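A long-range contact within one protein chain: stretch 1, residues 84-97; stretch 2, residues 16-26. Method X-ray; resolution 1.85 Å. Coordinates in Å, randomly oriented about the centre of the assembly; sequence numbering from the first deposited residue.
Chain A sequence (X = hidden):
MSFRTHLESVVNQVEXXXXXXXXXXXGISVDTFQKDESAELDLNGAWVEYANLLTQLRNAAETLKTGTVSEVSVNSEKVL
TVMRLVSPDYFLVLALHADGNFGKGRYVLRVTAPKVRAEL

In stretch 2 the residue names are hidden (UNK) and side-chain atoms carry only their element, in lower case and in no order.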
# COMPACT_ATOMS: atom_id res chain seq x y z
N ARG A 84 7.26 4.16 5.31
CA ARG A 84 6.87 5.09 6.36
C ARG A 84 7.83 6.29 6.36
O ARG A 84 8.98 6.15 5.90
CB ARG A 84 6.91 4.42 7.74
CG ARG A 84 5.80 3.40 7.95
CD ARG A 84 5.71 2.89 9.38
NE ARG A 84 4.43 2.23 9.54
CZ ARG A 84 3.33 2.77 10.05
NH1 ARG A 84 3.34 4.00 10.55
NH2 ARG A 84 2.22 2.06 10.10
N LEU A 85 7.35 7.43 6.87
CA LEU A 85 8.12 8.70 6.94
C LEU A 85 9.12 8.61 8.10
O LEU A 85 8.73 8.19 9.19
CB LEU A 85 7.15 9.86 7.15
CG LEU A 85 7.74 11.25 6.95
CD1 LEU A 85 8.16 11.45 5.50
CD2 LEU A 85 6.75 12.32 7.38
N VAL A 86 10.37 9.02 7.87
CA VAL A 86 11.39 9.10 8.96
C VAL A 86 11.80 10.56 9.20
O VAL A 86 12.19 10.87 10.33
CB VAL A 86 12.60 8.17 8.71
CG1 VAL A 86 12.24 6.72 8.98
CG2 VAL A 86 13.15 8.32 7.31
N SER A 87 11.70 11.44 8.20
CA SER A 87 11.93 12.90 8.35
C SER A 87 11.34 13.64 7.16
O SER A 87 10.90 13.01 6.20
CB SER A 87 13.41 13.20 8.53
OG SER A 87 14.08 13.26 7.28
N PRO A 88 11.30 14.99 7.16
CA PRO A 88 10.81 15.73 5.99
C PRO A 88 11.56 15.39 4.69
O PRO A 88 11.02 15.63 3.64
CB PRO A 88 11.01 17.20 6.38
CG PRO A 88 11.01 17.19 7.90
CD PRO A 88 11.68 15.88 8.27
N ASP A 89 12.77 14.83 4.80
CA ASP A 89 13.68 14.56 3.65
C ASP A 89 13.80 13.05 3.34
O ASP A 89 14.28 12.74 2.24
CB ASP A 89 15.08 15.12 3.91
CG ASP A 89 15.12 16.62 4.11
OD1 ASP A 89 14.34 17.33 3.45
OD2 ASP A 89 15.94 17.07 4.94
N TYR A 90 13.39 12.16 4.25
CA TYR A 90 13.70 10.71 4.16
C TYR A 90 12.49 9.83 4.48
O TYR A 90 11.67 10.18 5.38
CB TYR A 90 14.86 10.35 5.10
CG TYR A 90 16.13 11.11 4.83
CD1 TYR A 90 16.80 10.98 3.63
CD2 TYR A 90 16.65 11.98 5.78
CE1 TYR A 90 17.96 11.69 3.37
CE2 TYR A 90 17.81 12.70 5.53
CZ TYR A 90 18.47 12.55 4.33
OH TYR A 90 19.61 13.25 4.08
N PHE A 91 12.39 8.70 3.79
CA PHE A 91 11.41 7.63 4.10
C PHE A 91 12.13 6.29 4.20
O PHE A 91 13.24 6.11 3.68
CB PHE A 91 10.26 7.59 3.09
CG PHE A 91 10.63 7.33 1.66
CD1 PHE A 91 11.04 8.36 0.83
CD2 PHE A 91 10.52 6.05 1.12
CE1 PHE A 91 11.36 8.13 -0.50
CE2 PHE A 91 10.82 5.82 -0.22
CZ PHE A 91 11.24 6.86 -1.02
N LEU A 92 11.47 5.37 4.90
CA LEU A 92 11.92 3.99 5.16
C LEU A 92 11.12 3.07 4.24
O LEU A 92 9.89 3.24 4.19
CB LEU A 92 11.62 3.73 6.64
CG LEU A 92 12.11 2.42 7.23
CD1 LEU A 92 13.62 2.29 7.13
CD2 LEU A 92 11.65 2.31 8.68
N VAL A 93 11.78 2.17 3.51
CA VAL A 93 11.09 1.25 2.56
C VAL A 93 11.53 -0.19 2.84
O VAL A 93 12.75 -0.45 2.87
CB VAL A 93 11.29 1.64 1.08
CG1 VAL A 93 12.75 1.89 0.73
CG2 VAL A 93 10.70 0.60 0.13
N LEU A 94 10.56 -1.07 3.05
CA LEU A 94 10.73 -2.54 3.09
C LEU A 94 10.17 -3.12 1.79
O LEU A 94 9.02 -2.81 1.45
CB LEU A 94 10.00 -3.09 4.31
CG LEU A 94 9.87 -4.61 4.37
CD1 LEU A 94 11.24 -5.28 4.44
CD2 LEU A 94 9.02 -5.02 5.56
N ALA A 95 10.99 -3.92 1.10
CA ALA A 95 10.58 -4.71 -0.08
C ALA A 95 10.63 -6.18 0.31
O ALA A 95 11.64 -6.59 0.91
CB ALA A 95 11.47 -4.42 -1.26
N LEU A 96 9.57 -6.94 0.02
CA LEU A 96 9.58 -8.40 0.23
C LEU A 96 8.98 -9.10 -0.99
O LEU A 96 8.22 -8.47 -1.74
CB LEU A 96 8.85 -8.74 1.54
CG LEU A 96 7.41 -8.28 1.69
CD1 LEU A 96 6.61 -9.28 2.51
CD2 LEU A 96 7.32 -6.91 2.33
N HIS A 97 9.37 -10.36 -1.21
CA HIS A 97 8.78 -11.26 -2.23
C HIS A 97 7.28 -11.38 -1.94
O HIS A 97 6.91 -11.34 -0.76
CB HIS A 97 9.51 -12.61 -2.22
CG HIS A 97 9.11 -13.50 -3.35
ND1 HIS A 97 7.97 -14.28 -3.30
CD2 HIS A 97 9.68 -13.74 -4.54
CE1 HIS A 97 7.86 -14.95 -4.43
NE2 HIS A 97 8.90 -14.65 -5.20
N UNK A 16 10.74 -13.50 3.59
CA UNK A 16 10.66 -13.07 2.18
C UNK A 16 11.16 -11.65 1.96
O UNK A 16 11.06 -11.18 0.81
N UNK A 17 11.70 -10.98 2.98
CA UNK A 17 12.25 -9.60 2.88
C UNK A 17 13.43 -9.59 1.90
O UNK A 17 14.34 -10.41 2.08
c UNK A 17 12.67 -9.10 4.24
N UNK A 18 13.38 -8.71 0.90
CA UNK A 18 14.47 -8.49 -0.09
C UNK A 18 15.47 -7.49 0.49
O UNK A 18 16.68 -7.72 0.40
c UNK A 18 12.67 -10.14 -1.71
c UNK A 18 12.38 -8.31 -3.37
c UNK A 18 13.88 -7.95 -1.39
c UNK A 18 13.34 -8.97 -2.40
N UNK A 19 14.96 -6.39 1.03
CA UNK A 19 15.76 -5.22 1.44
C UNK A 19 14.93 -4.31 2.34
O UNK A 19 13.69 -4.26 2.18
c UNK A 19 16.22 -4.47 0.21
N UNK A 20 15.61 -3.61 3.24
CA UNK A 20 15.06 -2.47 4.00
C UNK A 20 16.03 -1.30 3.85
O UNK A 20 17.24 -1.51 4.08
s UNK A 20 13.78 -1.62 6.31
c UNK A 20 14.82 -2.82 5.46
N UNK A 21 15.53 -0.14 3.43
CA UNK A 21 16.37 1.00 3.00
C UNK A 21 15.80 2.31 3.54
O UNK A 21 14.59 2.37 3.78
o UNK A 21 16.83 -0.23 0.99
c UNK A 21 16.48 1.04 1.50
N UNK A 22 16.67 3.30 3.71
CA UNK A 22 16.28 4.73 3.86
C UNK A 22 16.61 5.43 2.54
O UNK A 22 17.72 5.33 2.03
c UNK A 22 16.54 4.68 6.36
c UNK A 22 16.62 6.87 5.17
c UNK A 22 16.94 5.39 5.08
N UNK A 23 15.60 6.13 2.01
CA UNK A 23 15.64 6.77 0.72
C UNK A 23 15.27 8.24 0.91
O UNK A 23 14.42 8.55 1.72
se UNK A 23 15.77 6.47 -2.80
c UNK A 23 16.07 4.53 -2.85
c UNK A 23 14.67 6.04 -0.21
c UNK A 23 14.34 6.75 -1.50
N UNK A 24 15.93 9.14 0.17
CA UNK A 24 15.56 10.55 0.19
C UNK A 24 14.45 10.85 -0.81
O UNK A 24 14.38 10.17 -1.84
N UNK A 25 13.63 11.86 -0.53
CA UNK A 25 12.64 12.41 -1.50
C UNK A 25 13.38 13.05 -2.69
O UNK A 25 12.76 13.26 -3.75
c UNK A 25 8.89 11.20 0.58
c UNK A 25 10.00 12.24 2.41
c UNK A 25 9.75 11.83 -0.30
c UNK A 25 11.67 13.37 -0.80
c UNK A 25 10.74 12.69 0.16
c UNK A 25 10.86 12.87 1.53
c UNK A 25 9.01 11.40 1.94
N UNK A 26 14.68 13.33 -2.54
CA UNK A 26 15.57 13.76 -3.66
C UNK A 26 15.96 12.56 -4.53
O UNK A 26 16.70 12.76 -5.50
c UNK A 26 16.81 14.50 -3.14
o UNK A 26 18.76 14.29 -1.81
o UNK A 26 17.45 12.53 -1.95
c UNK A 26 17.74 13.71 -2.24
O HOH W 1 14.39 -1.42 0.45
O HOH W 2 15.81 14.15 0.48

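Position 16 has backbone atoms alone, its O 2.8 Å from H97 N, so it is glycine. Its phi of 88° by itself favours that residue, and G16 O accepts a hydrogen bond from H97 N.

Position 17 carries a single carbon, CB, which lies 4.1 Å from L94 CD1: an alanine; A17 CA lies 3.8 Å from L96 CB.

Position 18 has four carbons, forked at the second, one of them 3.3 Å from H97 N: leucine, an apolar side chain in a buried site. Here the strand bulges: L18 N and position 19 N both donate to A95 O, at 2.7 Å and, weakly, at 3.3 Å.

Position 19 again shows one carbon, which makes no close contact with stretch 1: alanine, whose methyl asks for no polar partner in a buried site. The backbone does the work, A95 N donating to A19 O at 2.9 Å.

Position 20 has one carbon followed by a sulfur 4.0 Å from L92 CD1, the mark of cysteine. C20 SG is compact and only weakly polar, suiting a buried apolar row.

Position 21 has one carbon, its CB, 3.9 Å from V93 CG1, and one oxygen: serine. The hydroxyl needs a polar partner in this buried place, and a water 2.8 Å from S21 OG supplies one, donating in turn to V93 O at 3.1 Å.

Position 22 has three carbons, branched at the first, one 3.9 Å from Y90 CB and another 3.9 Å from L92 CD1: valine, whose fork offers a methyl to each neighbour.

Position 23 is an unbranched chain of two carbons, selenium and a carbon, its CB over one face of the F91 ring, 3.9 Å from the centroid: selenomethionine. M23 CG comes within 3.1 Å of F91 CZ.

Position 24 has no side chain, and its CA lies 3.3 Å from D89 O: glycine. A CB would clash with an oxygen of position 26.

Position 25 has a carbon and a six-carbon ring without oxygen, with ring carbons 3.6 Å from F91 CD1 and 3.7 Å from L85 CD1: phenylalanine, broad and apolar enough to meet both. The F25 and F91 planes are inclined at 41°.

Position 26 has two carbons, the second bearing two oxygens, without direct contact here: an exposed aspartate, D26.

The two strands run antiparallel. Backbone hydrogen bonds pair F91 with M23, V93 with S21 and A95 with A19; beyond the bulge, L96 faces A17. Y90, L92, L94, A17, C20 and V22 share one face, whereas F25 packs beyond the strand end, where F25 N donates to D89 O at 3.0 Å.

Stretch 2, residues 16-26: GALACSVMGFD
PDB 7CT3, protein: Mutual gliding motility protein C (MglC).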